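Local coordinates for adenosine monophosphate-protein transferase FICD homolog (Caenorhabditis elegans, PDB 5JJ6) that belongs to the Fic/DOC family and forms a two-chain, mainly helical assembly, probably with tetratricopeptide-type helices, at residues P52-Q63 and C77-N88; N150-L161 and K170-I179. All blocks are in the same frame, centred on the assembly; numbering follows the deposited sequence.

Contact 1: P52-Q63 and C77-N88; sequences PTNPQILIEMGQ and CYVKALAYDPGN
Pro52 O sits at the edge of the Tyr84 ring, before helix 55-63 begins. Thr53 follows, with its CA and CG2 against the CD2 and CE2 side of the ring and CG2 3.7 Å from Tyr84 CE2. The two side chains cross at about a right angle. Lys80 O lies over one face of the ring. Asn54 then caps the helix: its OD1 accepts from Ile57 N at 3.1 Å. Its ND2 is held by Asp14.

Pro55 packs its ring on the turn after helix 77-84. Its CG is 3.7 Å from Asp85 CB. Asn88 ND2 donates to Asp85 OD2 on the anti side of the carboxylate, which ties the two ends of this type II turn together.

Leu58 is a knob in a hole formed by Cys77, Lys80, Ala81 and Tyr84. With CG anti to the carbonyl carbon (chi1 -81°), its CD1 reaches Tyr84 CD2 at 3.8 Å. Its CB lies 3.9 Å from Ala81 CB. Ile59 CG1 also touches Ala81 CB, and its CD1 ends near the Asn88 amide. Ile59 O is at the edge of the Tyr78 ring, in its plane.

Met61 CG touches Cys77 SG at 3.9 Å. Gly62 brings the backbones close, with its CA 3.6 Å from Cys77 CB. Tyr78 runs past Gly62 to the CG of Gln63, and its OH is hydrogen-bonded to Glu66. No hydrogen bond crosses between the segments.

The axes of helix segments 55-63 and 77-84 approach to 8.2 Å at 164°, nearly antiparallel. Helices 37-50 and 89-120 pack on other sides of the pair. Such a tight helical hairpin, with small residues at its close points, is characteristic of tetratricopeptide-type repeats, consistent with those known in FICD proteins.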
loop_
_atom_site.group_PDB
_atom_site.type_symbol
_atom_site.label_atom_id
_atom_site.label_comp_id
_atom_site.label_asym_id
_atom_site.label_seq_id
_atom_site.Cartn_x
_atom_site.Cartn_y
_atom_site.Cartn_z
ATOM N N PRO B 52 -20.623 21.873 30.594
ATOM C CA PRO B 52 -20.522 20.420 30.788
ATOM C C PRO B 52 -19.526 20.040 31.881
ATOM O O PRO B 52 -19.618 18.947 32.442
ATOM C CB PRO B 52 -20.052 19.915 29.423
ATOM C CG PRO B 52 -20.493 20.959 28.481
ATOM C CD PRO B 52 -20.357 22.255 29.200
ATOM N N THR B 53 -18.580 20.917 32.181
ATOM C CA THR B 53 -17.489 20.507 33.050
ATOM C C THR B 53 -17.615 21.152 34.420
ATOM O O THR B 53 -16.669 21.136 35.207
ATOM C CB THR B 53 -16.128 20.869 32.446
ATOM O OG1 THR B 53 -16.083 22.277 32.181
ATOM C CG2 THR B 53 -15.940 20.117 31.137
ATOM N N ASN B 54 -18.796 21.696 34.706
ATOM C CA ASN B 54 -19.061 22.332 35.984
ATOM C C ASN B 54 -19.471 21.300 37.040
ATOM O O ASN B 54 -20.546 20.707 36.933
ATOM C CB ASN B 54 -20.145 23.390 35.813
ATOM C CG ASN B 54 -20.427 24.156 37.089
ATOM O OD1 ASN B 54 -20.928 23.598 38.063
ATOM N ND2 ASN B 54 -20.131 25.448 37.079
ATOM N N PRO B 55 -18.616 21.090 38.060
ATOM C CA PRO B 55 -18.780 20.011 39.048
ATOM C C PRO B 55 -20.094 20.116 39.821
ATOM O O PRO B 55 -20.687 19.108 40.185
ATOM C CB PRO B 55 -17.578 20.179 39.981
ATOM C CG PRO B 55 -16.609 20.997 39.226
ATOM C CD PRO B 55 -17.386 21.863 38.278
ATOM N N GLN B 56 -20.533 21.336 40.093
ATOM C CA GLN B 56 -21.790 21.539 40.792
ATOM C C GLN B 56 -22.988 21.050 39.952
ATOM O O GLN B 56 -23.886 20.356 40.463
ATOM C CB GLN B 56 -21.927 23.009 41.140
ATOM C CG GLN B 56 -21.629 23.309 42.578
ATOM C CD GLN B 56 -21.712 24.786 42.886
ATOM O OE1 GLN B 56 -22.295 25.557 42.125
ATOM N NE2 GLN B 56 -21.162 25.184 44.031
ATOM N N ILE B 57 -22.966 21.369 38.658
ATOM C CA ILE B 57 -24.009 20.931 37.731
ATOM C C ILE B 57 -23.992 19.425 37.594
ATOM O O ILE B 57 -25.038 18.788 37.624
ATOM C CB ILE B 57 -23.840 21.571 36.331
ATOM C CG1 ILE B 57 -24.239 23.037 36.376
ATOM C CG2 ILE B 57 -24.687 20.862 35.276
ATOM C CD1 ILE B 57 -23.737 23.788 35.195
ATOM N N LEU B 58 -22.794 18.864 37.449
ATOM C CA LEU B 58 -22.617 17.417 37.359
ATOM C C LEU B 58 -23.152 16.699 38.589
ATOM O O LEU B 58 -23.841 15.680 38.473
ATOM C CB LEU B 58 -21.144 17.073 37.152
ATOM C CG LEU B 58 -20.699 17.223 35.689
ATOM C CD1 LEU B 58 -19.189 17.184 35.557
ATOM C CD2 LEU B 58 -21.341 16.153 34.834
ATOM N N ILE B 59 -22.838 17.242 39.764
ATOM C CA ILE B 59 -23.286 16.665 41.020
ATOM C C ILE B 59 -24.814 16.696 41.122
ATOM O O ILE B 59 -25.447 15.675 41.438
ATOM C CB ILE B 59 -22.635 17.383 42.204
ATOM C CG1 ILE B 59 -21.182 16.922 42.345
ATOM C CG2 ILE B 59 -23.384 17.093 43.499
ATOM C CD1 ILE B 59 -20.365 17.708 43.373
ATOM N N GLU B 60 -25.404 17.861 40.856
ATOM C CA GLU B 60 -26.862 18.007 40.919
ATOM C C GLU B 60 -27.583 17.066 39.939
ATOM O O GLU B 60 -28.496 16.311 40.314
ATOM C CB GLU B 60 -27.268 19.459 40.647
ATOM C CG GLU B 60 -28.755 19.741 40.860
ATOM C CD GLU B 60 -29.182 19.675 42.331
ATOM O OE1 GLU B 60 -28.307 19.765 43.227
ATOM O OE2 GLU B 60 -30.402 19.535 42.587
ATOM N N MET B 61 -27.146 17.122 38.682
ATOM C CA MET B 61 -27.654 16.264 37.621
ATOM C C MET B 61 -27.590 14.819 38.091
ATOM O O MET B 61 -28.536 14.051 37.928
ATOM C CB MET B 61 -26.824 16.452 36.358
ATOM C CG MET B 61 -27.216 15.570 35.209
ATOM S SD MET B 61 -28.977 15.707 34.871
ATOM C CE MET B 61 -29.028 17.347 34.159
ATOM N N GLY B 62 -26.469 14.485 38.722
ATOM C CA GLY B 62 -26.248 13.178 39.311
ATOM C C GLY B 62 -27.342 12.798 40.288
ATOM O O GLY B 62 -27.917 11.719 40.194
ATOM N N GLN B 63 -27.644 13.677 41.234
ATOM C CA GLN B 63 -28.612 13.298 42.262
ATOM C C GLN B 63 -30.021 13.206 41.698
ATOM O O GLN B 63 -30.830 12.379 42.151
ATOM C CB GLN B 63 -28.558 14.282 43.429
ATOM C CG GLN B 63 -27.294 14.116 44.241
ATOM C CD GLN B 63 -27.177 15.104 45.367
ATOM O OE1 GLN B 63 -26.743 16.236 45.163
ATOM N NE2 GLN B 63 -27.542 14.680 46.573
ATOM N N CYS B 77 -22.007 10.732 36.514
ATOM C CA CYS B 77 -21.938 12.140 36.888
ATOM C C CYS B 77 -20.946 12.389 38.033
ATOM O O CYS B 77 -20.119 13.309 37.953
ATOM C CB CYS B 77 -23.316 12.663 37.301
ATOM S SG CYS B 77 -24.479 12.916 35.952
ATOM N N TYR B 78 -21.038 11.591 39.101
ATOM C CA TYR B 78 -20.140 11.794 40.246
ATOM C C TYR B 78 -18.683 11.559 39.851
ATOM O O TYR B 78 -17.789 12.306 40.260
ATOM C CB TYR B 78 -20.512 10.888 41.414
ATOM C CG TYR B 78 -21.937 11.043 41.887
ATOM C CD1 TYR B 78 -22.575 12.275 41.839
ATOM C CD2 TYR B 78 -22.649 9.948 42.377
ATOM C CE1 TYR B 78 -23.884 12.413 42.263
ATOM C CE2 TYR B 78 -23.946 10.076 42.803
ATOM C CZ TYR B 78 -24.560 11.308 42.741
ATOM O OH TYR B 78 -25.858 11.435 43.155
ATOM N N VAL B 79 -18.445 10.532 39.042
ATOM C CA VAL B 79 -17.090 10.227 38.608
ATOM C C VAL B 79 -16.502 11.381 37.800
ATOM O O VAL B 79 -15.341 11.770 38.017
ATOM C CB VAL B 79 -17.035 8.936 37.770
ATOM C CG1 VAL B 79 -15.632 8.733 37.191
ATOM C CG2 VAL B 79 -17.457 7.727 38.610
ATOM N N LYS B 80 -17.297 11.945 36.885
ATOM C CA LYS B 80 -16.832 13.112 36.134
ATOM C C LYS B 80 -16.588 14.346 37.016
ATOM O O LYS B 80 -15.590 15.061 36.833
ATOM C CB LYS B 80 -17.811 13.460 35.017
ATOM C CG LYS B 80 -17.444 12.769 33.704
ATOM C CD LYS B 80 -18.534 12.822 32.649
ATOM C CE LYS B 80 -18.495 14.095 31.841
ATOM N NZ LYS B 80 -19.341 13.892 30.623
ATOM N N ALA B 81 -17.491 14.597 37.964
ATOM C CA ALA B 81 -17.320 15.720 38.872
ATOM C C ALA B 81 -16.018 15.581 39.659
ATOM O O ALA B 81 -15.244 16.532 39.798
ATOM C CB ALA B 81 -18.496 15.828 39.804
ATOM N N LEU B 82 -15.762 14.395 40.177
ATOM C CA LEU B 82 -14.553 14.221 40.958
ATOM C C LEU B 82 -13.319 14.310 40.060
ATOM O O LEU B 82 -12.273 14.793 40.489
ATOM C CB LEU B 82 -14.588 12.889 41.707
ATOM C CG LEU B 82 -13.338 12.485 42.485
ATOM C CD1 LEU B 82 -13.019 13.447 43.638
ATOM C CD2 LEU B 82 -13.478 11.040 42.967
ATOM N N ALA B 83 -13.443 13.896 38.801
ATOM C CA ALA B 83 -12.267 13.897 37.929
ATOM C C ALA B 83 -11.885 15.308 37.501
ATOM O O ALA B 83 -10.702 15.632 37.410
ATOM C CB ALA B 83 -12.493 13.020 36.711
ATOM N N TYR B 84 -12.896 16.141 37.264
ATOM C CA TYR B 84 -12.684 17.520 36.836
ATOM C C TYR B 84 -12.255 18.404 37.993
ATOM O O TYR B 84 -11.655 19.453 37.794
ATOM C CB TYR B 84 -13.947 18.108 36.211
ATOM C CG TYR B 84 -14.354 17.456 34.906
ATOM C CD1 TYR B 84 -13.461 16.671 34.196
ATOM C CD2 TYR B 84 -15.617 17.669 34.362
ATOM C CE1 TYR B 84 -13.827 16.083 33.015
ATOM C CE2 TYR B 84 -15.992 17.084 33.184
ATOM C CZ TYR B 84 -15.091 16.292 32.512
ATOM O OH TYR B 84 -15.443 15.701 31.317
ATOM N N ASP B 85 -12.592 17.980 39.208
ATOM C CA ASP B 85 -12.337 18.772 40.405
ATOM C C ASP B 85 -11.728 17.886 41.492
ATOM O O ASP B 85 -12.418 17.493 42.428
ATOM C CB ASP B 85 -13.649 19.406 40.888
ATOM C CG ASP B 85 -13.435 20.574 41.849
ATOM O OD1 ASP B 85 -12.308 21.124 41.887
ATOM O OD2 ASP B 85 -14.411 20.954 42.541
ATOM N N PRO B 86 -10.423 17.592 41.381
ATOM C CA PRO B 86 -9.686 16.721 42.316
ATOM C C PRO B 86 -9.800 17.187 43.770
ATOM O O PRO B 86 -9.480 18.335 44.052
ATOM C CB PRO B 86 -8.238 16.829 41.834
ATOM C CG PRO B 86 -8.343 17.308 40.409
ATOM C CD PRO B 86 -9.549 18.169 40.345
ATOM N N GLY B 87 -10.280 16.317 44.659
ATOM C CA GLY B 87 -10.454 16.646 46.065
ATOM C C GLY B 87 -11.891 16.999 46.432
ATOM O O GLY B 87 -12.215 17.183 47.590
ATOM N N ASN B 88 -12.767 17.084 45.441
ATOM C CA ASN B 88 -14.176 17.399 45.681
ATOM C C ASN B 88 -14.891 16.296 46.489
ATOM O O ASN B 88 -15.276 15.255 45.932
ATOM C CB ASN B 88 -14.852 17.632 44.325
ATOM C CG ASN B 88 -16.242 18.174 44.442
ATOM O OD1 ASN B 88 -17.083 17.619 45.139
ATOM N ND2 ASN B 88 -16.496 19.292 43.759
#

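Contact 2: N150-L161 and K170-I179; sequences NTLSLGQTRAIL and KSIREHNEVI
A sequence resembling the inhibitory (S/T)xxxE(G/N) motif of Fic proteins, with Glu148 probably its glutamate, ends helix 127-148, and in the loop that follows Asn150 meets Glu174 of helix 172-179. Asn150 OD1 accepts from Leu152 N at 2.9 Å, in the carbonyl plane, and so closes an Asx turn. Its ND2 faces helix 172-179 and makes two weak bonds, to Glu174 O at 3.3 Å and to Glu177 OE1 at 3.0 Å.

Thr151 bonds to Glu174 twice. Its backbone N meets Glu174 OE2 nearly head-on to the C-O bond, at an N-H...O angle of 165°, though the modelled length is doubtfully short. Thr151 OG1 also donates to Glu174 OE2, at 2.9 Å, on the syn lone pair of that oxygen. Glu174 reaches out with an extended chain (chi2 -176°). Lys170 NZ donates to Thr151 OG1, so the hydroxyl links lysine and carboxylate. The lysine CE also lies beside Leu152 CD2 and Gln156 OE1.

Beyond this polar end the helix segments 154-161 and 172-179 cross at 68° and pack through apolar side chains. Val178 is central: CG2 meets Leu152 CD1 at 3.7 Å, and CG1 meets Leu161 CD2 at 3.6 Å and Thr157 CG2. Ile160 CG2 touches Ile179 CG1. Asn176, pointing away from this packing, bonds to Asn176 of the second subunit.

Leu152 CD1 lies over one face of the His175 ring, which is fixed at both nitrogens: NE2 by Ile167 N, and ND1 by Ser171 O at 2.8 Å, in the ring plane.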
loop_
_atom_site.group_PDB
_atom_site.type_symbol
_atom_site.label_atom_id
_atom_site.label_comp_id
_atom_site.label_asym_id
_atom_site.label_seq_id
_atom_site.Cartn_x
_atom_site.Cartn_y
_atom_site.Cartn_z
ATOM N N ASN B 150 -14.132 7.353 6.859
ATOM C CA ASN B 150 -14.343 6.921 5.471
ATOM C C ASN B 150 -15.782 7.159 5.030
ATOM O O ASN B 150 -16.721 6.802 5.749
ATOM C CB ASN B 150 -14.002 5.432 5.339
ATOM C CG ASN B 150 -13.813 4.984 3.909
ATOM O OD1 ASN B 150 -14.630 5.267 3.036
ATOM N ND2 ASN B 150 -12.732 4.253 3.666
ATOM N N THR B 151 -15.960 7.764 3.855
ATOM C CA THR B 151 -17.309 8.107 3.389
ATOM C C THR B 151 -17.941 7.074 2.452
ATOM O O THR B 151 -19.042 7.293 1.972
ATOM C CB THR B 151 -17.339 9.470 2.688
ATOM O OG1 THR B 151 -16.724 9.356 1.408
ATOM C CG2 THR B 151 -16.591 10.512 3.497
ATOM N N LEU B 152 -17.282 5.949 2.198
ATOM C CA LEU B 152 -17.935 4.901 1.420
ATOM C C LEU B 152 -19.176 4.378 2.141
ATOM O O LEU B 152 -19.229 4.313 3.370
ATOM C CB LEU B 152 -16.960 3.756 1.118
ATOM C CG LEU B 152 -15.986 4.141 -0.022
ATOM C CD1 LEU B 152 -14.844 3.145 -0.244
ATOM C CD2 LEU B 152 -16.753 4.388 -1.322
ATOM N N SER B 153 -20.179 4.000 1.374
ATOM C CA SER B 153 -21.403 3.471 1.936
ATOM C C SER B 153 -21.270 1.994 2.204
ATOM O O SER B 153 -20.311 1.356 1.752
ATOM C CB SER B 153 -22.563 3.675 0.963
ATOM O OG SER B 153 -22.412 4.884 0.246
ATOM N N LEU B 154 -22.251 1.450 2.925
ATOM C CA LEU B 154 -22.333 0.011 3.122
ATOM C C LEU B 154 -22.493 -0.655 1.752
ATOM O O LEU B 154 -21.856 -1.659 1.471
ATOM C CB LEU B 154 -23.499 -0.362 4.047
ATOM C CG LEU B 154 -23.738 -1.868 4.217
ATOM C CD1 LEU B 154 -22.477 -2.590 4.685
ATOM C CD2 LEU B 154 -24.893 -2.155 5.145
ATOM N N GLY B 155 -23.344 -0.083 0.900
ATOM C CA GLY B 155 -23.588 -0.657 -0.417
ATOM C C GLY B 155 -22.365 -0.569 -1.309
ATOM O O GLY B 155 -22.038 -1.508 -2.040
ATOM N N GLN B 156 -21.668 0.560 -1.222
ATOM C CA GLN B 156 -20.443 0.765 -1.970
ATOM C C GLN B 156 -19.352 -0.169 -1.436
ATOM O O GLN B 156 -18.560 -0.732 -2.197
ATOM C CB GLN B 156 -20.016 2.237 -1.883
ATOM C CG GLN B 156 -20.977 3.199 -2.575
ATOM C CD GLN B 156 -20.692 4.672 -2.285
ATOM O OE1 GLN B 156 -20.092 5.007 -1.275
ATOM N NE2 GLN B 156 -21.135 5.556 -3.176
ATOM N N THR B 157 -19.327 -0.354 -0.121
ATOM C CA THR B 157 -18.334 -1.223 0.487
ATOM C C THR B 157 -18.556 -2.651 0.055
ATOM O O THR B 157 -17.613 -3.370 -0.304
ATOM C CB THR B 157 -18.347 -1.107 2.013
ATOM O OG1 THR B 157 -17.976 0.226 2.368
ATOM C CG2 THR B 157 -17.349 -2.054 2.629
ATOM N N ARG B 158 -19.814 -3.060 0.092
ATOM C CA ARG B 158 -20.182 -4.393 -0.330
ATOM C C ARG B 158 -19.804 -4.578 -1.792
ATOM O O ARG B 158 -19.170 -5.561 -2.147
ATOM C CB ARG B 158 -21.671 -4.635 -0.131
ATOM C CG ARG B 158 -22.110 -6.018 -0.541
ATOM C CD ARG B 158 -23.611 -6.062 -0.680
ATOM N NE ARG B 158 -24.262 -6.708 0.449
ATOM C CZ ARG B 158 -24.549 -8.004 0.480
ATOM N NH1 ARG B 158 -24.215 -8.768 -0.551
ATOM N NH2 ARG B 158 -25.148 -8.536 1.539
ATOM N N ALA B 159 -20.163 -3.608 -2.631
ATOM C CA ALA B 159 -19.860 -3.685 -4.060
ATOM C C ALA B 159 -18.365 -3.859 -4.318
ATOM O O ALA B 159 -17.968 -4.652 -5.162
ATOM C CB ALA B 159 -20.367 -2.459 -4.764
ATOM N N ILE B 160 -17.541 -3.103 -3.606
ATOM C CA ILE B 160 -16.094 -3.223 -3.727
ATOM C C ILE B 160 -15.587 -4.597 -3.285
ATOM O O ILE B 160 -14.751 -5.196 -3.940
ATOM C CB ILE B 160 -15.383 -2.147 -2.889
ATOM C CG1 ILE B 160 -15.646 -0.757 -3.461
ATOM C CG2 ILE B 160 -13.879 -2.400 -2.813
ATOM C CD1 ILE B 160 -15.077 0.344 -2.586
ATOM N N LEU B 161 -16.039 -5.076 -2.135
ATOM C CA LEU B 161 -15.479 -6.322 -1.612
ATOM C C LEU B 161 -16.029 -7.610 -2.261
ATOM O O LEU B 161 -15.288 -8.555 -2.506
ATOM C CB LEU B 161 -15.690 -6.376 -0.089
ATOM C CG LEU B 161 -14.906 -5.360 0.755
ATOM C CD1 LEU B 161 -15.151 -5.544 2.253
ATOM C CD2 LEU B 161 -13.416 -5.419 0.459
ATOM N N LYS B 170 -14.974 8.807 -6.546
ATOM C CA LYS B 170 -14.787 8.679 -5.113
ATOM C C LYS B 170 -13.288 8.429 -4.826
ATOM O O LYS B 170 -12.539 7.983 -5.699
ATOM C CB LYS B 170 -15.688 7.580 -4.564
ATOM C CG LYS B 170 -16.289 7.931 -3.235
ATOM C CD LYS B 170 -17.776 7.666 -3.152
ATOM C CE LYS B 170 -18.212 7.782 -1.684
ATOM N NZ LYS B 170 -17.838 9.065 -0.998
ATOM N N SER B 171 -12.850 8.776 -3.625
ATOM C CA SER B 171 -11.450 8.630 -3.236
ATOM C C SER B 171 -10.852 7.230 -3.390
ATOM O O SER B 171 -11.394 6.239 -2.884
ATOM C CB SER B 171 -11.339 9.065 -1.775
ATOM O OG SER B 171 -10.183 8.555 -1.144
ATOM N N ILE B 172 -9.694 7.172 -4.046
ATOM C CA ILE B 172 -8.924 5.933 -4.189
ATOM C C ILE B 172 -8.454 5.402 -2.835
ATOM O O ILE B 172 -8.416 4.177 -2.585
ATOM C CB ILE B 172 -7.705 6.161 -5.107
ATOM C CG1 ILE B 172 -8.173 6.695 -6.461
ATOM C CG2 ILE B 172 -6.905 4.896 -5.276
ATOM C CD1 ILE B 172 -7.064 7.295 -7.313
ATOM N N ARG B 173 -8.097 6.318 -1.963
ATOM C CA ARG B 173 -7.633 5.991 -0.647
ATOM C C ARG B 173 -8.691 5.279 0.128
ATOM O O ARG B 173 -8.399 4.374 0.827
ATOM C CB ARG B 173 -7.224 7.262 0.058
ATOM C CG ARG B 173 -6.502 7.098 1.370
ATOM C CD ARG B 173 -6.556 8.387 2.141
ATOM N NE ARG B 173 -7.849 8.583 2.778
ATOM C CZ ARG B 173 -8.747 9.481 2.423
ATOM N NH1 ARG B 173 -8.528 10.303 1.427
ATOM N NH2 ARG B 173 -9.873 9.553 3.080
ATOM N N GLU B 174 -9.930 5.689 0.013
ATOM C CA GLU B 174 -11.025 5.023 0.721
ATOM C C GLU B 174 -11.227 3.577 0.225
ATOM O O GLU B 174 -11.457 2.653 1.036
ATOM C CB GLU B 174 -12.327 5.812 0.581
ATOM C CG GLU B 174 -12.259 7.239 1.083
ATOM C CD GLU B 174 -13.608 7.944 1.015
ATOM O OE1 GLU B 174 -14.071 8.231 -0.129
ATOM O OE2 GLU B 174 -14.186 8.232 2.099
ATOM N N HIS B 175 -11.189 3.387 -1.097
ATOM C CA HIS B 175 -11.176 2.038 -1.654
ATOM C C HIS B 175 -10.082 1.192 -1.006
ATOM O O HIS B 175 -10.349 0.115 -0.447
ATOM C CB HIS B 175 -10.967 2.065 -3.171
ATOM C CG HIS B 175 -12.133 2.600 -3.931
ATOM N ND1 HIS B 175 -12.451 3.944 -3.970
ATOM C CD2 HIS B 175 -13.067 1.974 -4.684
ATOM C CE1 HIS B 175 -13.528 4.119 -4.711
ATOM N NE2 HIS B 175 -13.924 2.938 -5.156
ATOM N N ASN B 176 -8.857 1.704 -1.050
ATOM C CA ASN B 176 -7.729 0.963 -0.505
ATOM C C ASN B 176 -7.864 0.635 0.986
ATOM O O ASN B 176 -7.377 -0.414 1.435
ATOM C CB ASN B 176 -6.439 1.731 -0.736
ATOM C CG ASN B 176 -5.869 1.488 -2.104
ATOM O OD1 ASN B 176 -6.248 0.525 -2.783
ATOM N ND2 ASN B 176 -4.946 2.353 -2.521
ATOM N N GLU B 177 -8.513 1.523 1.744
ATOM C CA GLU B 177 -8.808 1.278 3.153
ATOM C C GLU B 177 -9.795 0.137 3.322
ATOM O O GLU B 177 -9.593 -0.750 4.155
ATOM C CB GLU B 177 -9.347 2.545 3.807
ATOM C CG GLU B 177 -8.256 3.534 4.191
ATOM C CD GLU B 177 -8.796 4.899 4.628
ATOM O OE1 GLU B 177 -10.038 5.056 4.782
ATOM O OE2 GLU B 177 -7.964 5.817 4.833
ATOM N N VAL B 178 -10.852 0.145 2.517
ATOM C CA VAL B 178 -11.825 -0.936 2.560
ATOM C C VAL B 178 -11.143 -2.276 2.282
ATOM O O VAL B 178 -11.246 -3.230 3.077
ATOM C CB VAL B 178 -12.967 -0.678 1.551
ATOM C CG1 VAL B 178 -13.814 -1.908 1.340
ATOM C CG2 VAL B 178 -13.832 0.467 2.040
ATOM N N ILE B 179 -10.419 -2.329 1.166
ATOM C CA ILE B 179 -9.720 -3.546 0.759
ATOM C C ILE B 179 -8.728 -4.043 1.812
ATOM O O ILE B 179 -8.734 -5.228 2.179
ATOM C CB ILE B 179 -9.018 -3.338 -0.601
ATOM C CG1 ILE B 179 -10.081 -3.223 -1.706
ATOM C CG2 ILE B 179 -8.127 -4.512 -0.925
ATOM C CD1 ILE B 179 -9.735 -2.261 -2.828
#

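Both contacts pair helices close in sequence, but they share none. Their centres lie 42 Å apart, on opposite sides of the chain's centre. Contact 1 is partly buried: the end with Pro52 and Thr53 is exposed, and no other chain of the assembly touches it. Contact 2 is more deeply buried and lies next to the subunit interface. The chemistry differs accordingly. Contact 1 is held across the segments by apolar packing and close backbones, and its polar bonds mostly serve helix and turn ends. Contact 2 adds cross-segment hydrogen bonds, most of them to glutamates, and its helices cross steeply at a wider spacing. The two areas buried are nearly equal.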